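Local coordinates for prepilin-like protein (Thermus thermophilus, PDB 6QVF) that is a type IV pilin-like protein associated with natural competence and may contribute to a DNA receptor at the pilus tip, at residues V21-R25 against V102-I106. Numbering follows the deposited sequence.
Sequences VLERR and VAWDI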
ATOM      1  N   VAL B  21      -9.780  -9.018  -4.096  1.00 16.08           N
ATOM      2  CA  VAL B  21     -10.575  -7.914  -3.560  1.00 16.29           C
ATOM      3  C   VAL B  21      -9.942  -6.568  -3.933  1.00 15.31           C
ATOM      4  O   VAL B  21     -10.627  -5.631  -4.345  1.00 16.36           O
ATOM      5  CB  VAL B  21     -10.738  -8.055  -2.036  1.00 17.72           C
ATOM      6  CG1 VAL B  21     -11.457  -6.849  -1.447  1.00 18.89           C
ATOM      7  CG2 VAL B  21     -11.450  -9.363  -1.705  1.00 17.81           C
ATOM      8  N   LEU B  22      -8.620  -6.446  -3.823  1.00 14.84           N
ATOM      9  CA  LEU B  22      -7.943  -5.229  -4.205  1.00 16.47           C
ATOM     10  C   LEU B  22      -8.197  -4.897  -5.675  1.00 16.03           C
ATOM     11  O   LEU B  22      -8.474  -3.728  -6.006  1.00 16.61           O
ATOM     12  CB  LEU B  22      -6.439  -5.366  -3.955  1.00 15.26           C
ATOM     13  CG  LEU B  22      -5.619  -4.118  -4.267  1.00 15.90           C
ATOM     14  CD1 LEU B  22      -5.979  -3.006  -3.319  1.00 17.69           C
ATOM     15  CD2 LEU B  22      -4.124  -4.410  -4.207  1.00 17.73           C
ATOM     16  N   GLU B  23      -8.190  -5.918  -6.543  1.00 15.45           N
ATOM     17  CA  GLU B  23      -8.419  -5.703  -7.996  1.00 18.63           C
ATOM     18  C   GLU B  23      -9.857  -5.217  -8.204  1.00 17.69           C
ATOM     19  O   GLU B  23     -10.104  -4.259  -8.981  1.00 18.17           O
ATOM     20  CB  GLU B  23      -8.191  -7.017  -8.756  1.00 19.79           C
ATOM     21  CG  GLU B  23      -6.735  -7.378  -8.972  1.00 29.70           C
ATOM     22  CD  GLU B  23      -6.438  -8.741  -9.585  1.00 37.17           C
ATOM     23  OE1 GLU B  23      -7.303  -9.676  -9.508  1.00 36.23           O
ATOM     24  OE2 GLU B  23      -5.334  -8.849 -10.156  1.00 42.34           O
ATOM     25  N   ARG B  24     -10.814  -5.841  -7.532  1.00 16.10           N
ATOM     26  CA  ARG B  24     -12.219  -5.508  -7.788  1.00 18.71           C
ATOM     27  C   ARG B  24     -12.520  -4.096  -7.279  1.00 18.79           C
ATOM     28  O   ARG B  24     -13.168  -3.305  -7.987  1.00 17.52           O
ATOM     29  CB  ARG B  24     -13.167  -6.517  -7.168  1.00 23.67           C
ATOM     30  CG  ARG B  24     -13.395  -7.704  -8.098  1.00 30.42           C
ATOM     31  CD  ARG B  24     -14.608  -8.530  -7.740  1.00 37.14           C
ATOM     32  NE  ARG B  24     -14.483  -9.059  -6.391  1.00 36.93           N
ATOM     33  CZ  ARG B  24     -13.827 -10.158  -6.097  1.00 34.25           C
ATOM     34  NH1 ARG B  24     -13.319 -10.900  -7.077  1.00 42.72           N
ATOM     35  NH2 ARG B  24     -13.654 -10.476  -4.829  1.00 35.37           N
ATOM     36  N   ARG B  25     -12.014  -3.746  -6.088  1.00 16.50           N
ATOM     37  CA  ARG B  25     -12.303  -2.424  -5.549  1.00 16.76           C
ATOM     38  C   ARG B  25     -11.534  -1.327  -6.300  1.00 17.24           C
ATOM     39  O   ARG B  25     -12.073  -0.237  -6.543  1.00 16.01           O
ATOM     40  CB  ARG B  25     -12.038  -2.397  -4.040  1.00 16.86           C
ATOM     41  CG  ARG B  25     -12.917  -3.394  -3.306  1.00 19.35           C
ATOM     42  CD  ARG B  25     -14.405  -3.118  -3.435  1.00 20.82           C
ATOM     43  NE  ARG B  25     -15.265  -4.169  -2.925  1.00 27.32           N
ATOM     44  CZ  ARG B  25     -16.605  -4.131  -2.940  1.00 30.93           C
ATOM     45  NH1 ARG B  25     -17.265  -3.093  -3.459  1.00 28.59           N
ATOM     46  NH2 ARG B  25     -17.280  -5.136  -2.386  1.00 29.24           N
ATOM     47  N   VAL B 102     -11.686 -10.705   4.016  1.00 19.50           N
ATOM     48  CA  VAL B 102     -10.855  -9.661   3.550  1.00 18.90           C
ATOM     49  C   VAL B 102     -11.530  -8.327   3.864  1.00 17.67           C
ATOM     50  O   VAL B 102     -12.541  -7.977   3.237  1.00 19.60           O
ATOM     51  CB  VAL B 102     -10.612  -9.785   2.035  1.00 19.22           C
ATOM     52  CG1 VAL B 102      -9.603  -8.750   1.591  1.00 18.39           C
ATOM     53  CG2 VAL B 102     -10.141 -11.204   1.651  1.00 19.58           C
ATOM     54  N   ALA B 103     -10.949  -7.562   4.800  1.00 17.44           N
ATOM     55  CA  ALA B 103     -11.378  -6.179   5.060  1.00 16.95           C
ATOM     56  C   ALA B 103     -10.882  -5.326   3.906  1.00 16.85           C
ATOM     57  O   ALA B 103      -9.765  -5.525   3.407  1.00 16.51           O
ATOM     58  CB  ALA B 103     -10.818  -5.687   6.347  1.00 19.25           C
ATOM     59  N   TRP B 104     -11.708  -4.382   3.460  1.00 17.26           N
ATOM     60  CA  TRP B 104     -11.330  -3.533   2.338  1.00 17.44           C
ATOM     61  C   TRP B 104     -11.858  -2.126   2.575  1.00 17.48           C
ATOM     62  O   TRP B 104     -12.865  -1.931   3.247  1.00 16.43           O
ATOM     63  CB  TRP B 104     -11.836  -4.084   0.992  1.00 16.58           C
ATOM     64  CG  TRP B 104     -13.332  -4.134   0.892  1.00 16.56           C
ATOM     65  CD1 TRP B 104     -14.128  -5.198   1.161  1.00 20.71           C
ATOM     66  CD2 TRP B 104     -14.203  -3.091   0.414  1.00 17.18           C
ATOM     67  NE1 TRP B 104     -15.440  -4.886   0.944  1.00 21.06           N
ATOM     68  CE2 TRP B 104     -15.527  -3.601   0.473  1.00 19.25           C
ATOM     69  CE3 TRP B 104     -14.014  -1.791  -0.063  1.00 18.25           C
ATOM     70  CZ2 TRP B 104     -16.634  -2.843   0.083  1.00 19.81           C
ATOM     71  CZ3 TRP B 104     -15.119  -1.034  -0.414  1.00 19.06           C
ATOM     72  CH2 TRP B 104     -16.406  -1.564  -0.335  1.00 20.90           C
ATOM     73  N   ASP B 105     -11.098  -1.155   2.068  1.00 15.02           N
ATOM     74  CA  ASP B 105     -11.447   0.248   2.270  1.00 16.45           C
ATOM     75  C   ASP B 105     -10.952   1.064   1.077  1.00 15.69           C
ATOM     76  O   ASP B 105      -9.786   0.943   0.670  1.00 15.01           O
ATOM     77  CB  ASP B 105     -10.761   0.767   3.542  1.00 16.42           C
ATOM     78  CG  ASP B 105     -11.046   2.217   3.851  1.00 18.56           C
ATOM     79  OD1 ASP B 105     -10.430   3.077   3.240  1.00 19.44           O
ATOM     80  OD2 ASP B 105     -11.897   2.460   4.747  1.00 21.87           O
ATOM     81  N   ILE B 106     -11.841   1.908   0.560  1.00 15.32           N
ATOM     82  CA  ILE B 106     -11.554   2.925  -0.442  1.00 12.98           C
ATOM     83  C   ILE B 106     -11.688   4.285   0.220  1.00 13.81           C
ATOM     84  O   ILE B 106     -12.716   4.545   0.881  1.00 15.70           O
ATOM     85  CB  ILE B 106     -12.564   2.843  -1.594  1.00 14.74           C
ATOM     86  CG1 ILE B 106     -12.599   1.478  -2.275  1.00 16.35           C
ATOM     87  CG2 ILE B 106     -12.323   3.949  -2.585  1.00 15.26           C
ATOM     88  CD1 ILE B 106     -13.740   1.296  -3.276  1.00 17.93           C
TER
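Arg25 and Val21 of the long N-terminal helix 2-30 meet Trp104, Val102 and Ile106 of strand 100-108, the helix-on-sheet packing by which a type IV pilin lays its N-terminal helix against an antiparallel sheet of four strands. Short axes fitted to the two segments run in nearly the same sense, 27° from parallel and 9.5 Å apart at closest approach.

The principal interaction is a cation-pi stack. The Arg25 guanidinium lies flat over one face of the Trp104 indole, with planes 10° apart. The closest atoms of the stack are Arg25 CZ and Trp104 CZ2, at 3.3 Å. Arg25 CZ sits 3.7 Å from the centroid of the six-membered ring, 28° off its normal. Lower on the same side chain, Arg25 CD makes a CH-pi contact at 3.7 Å from that centroid, so the aliphatic part and the charged head share one ring. A bend at chi2 followed by an extended chi3 carries the arginine obliquely across the six-membered ring, from CG near Trp104 CE3 to CZ over Trp104 CZ2. Beyond the stack, Arg25 NH2 forms a salt bridge with Glu95 on the neighbouring strand 92-97, which gives the guanidinium a second hold and may limit its sliding over the ring.

Apolar contacts fill the interface on the Val21 side. Val21 turns both methyls to the strand: CG2 meets Val102 CG1 at 3.8 Å, while CG1 approaches Trp104 CB at 3.7 Å. No hydrogen bond crosses between the segments, in keeping with side-chain packing. Arg25 lies one helical turn after Val21, and the base of its side chain meets the strand where Ile106 CD1 comes 4.1 Å from Arg25 CB.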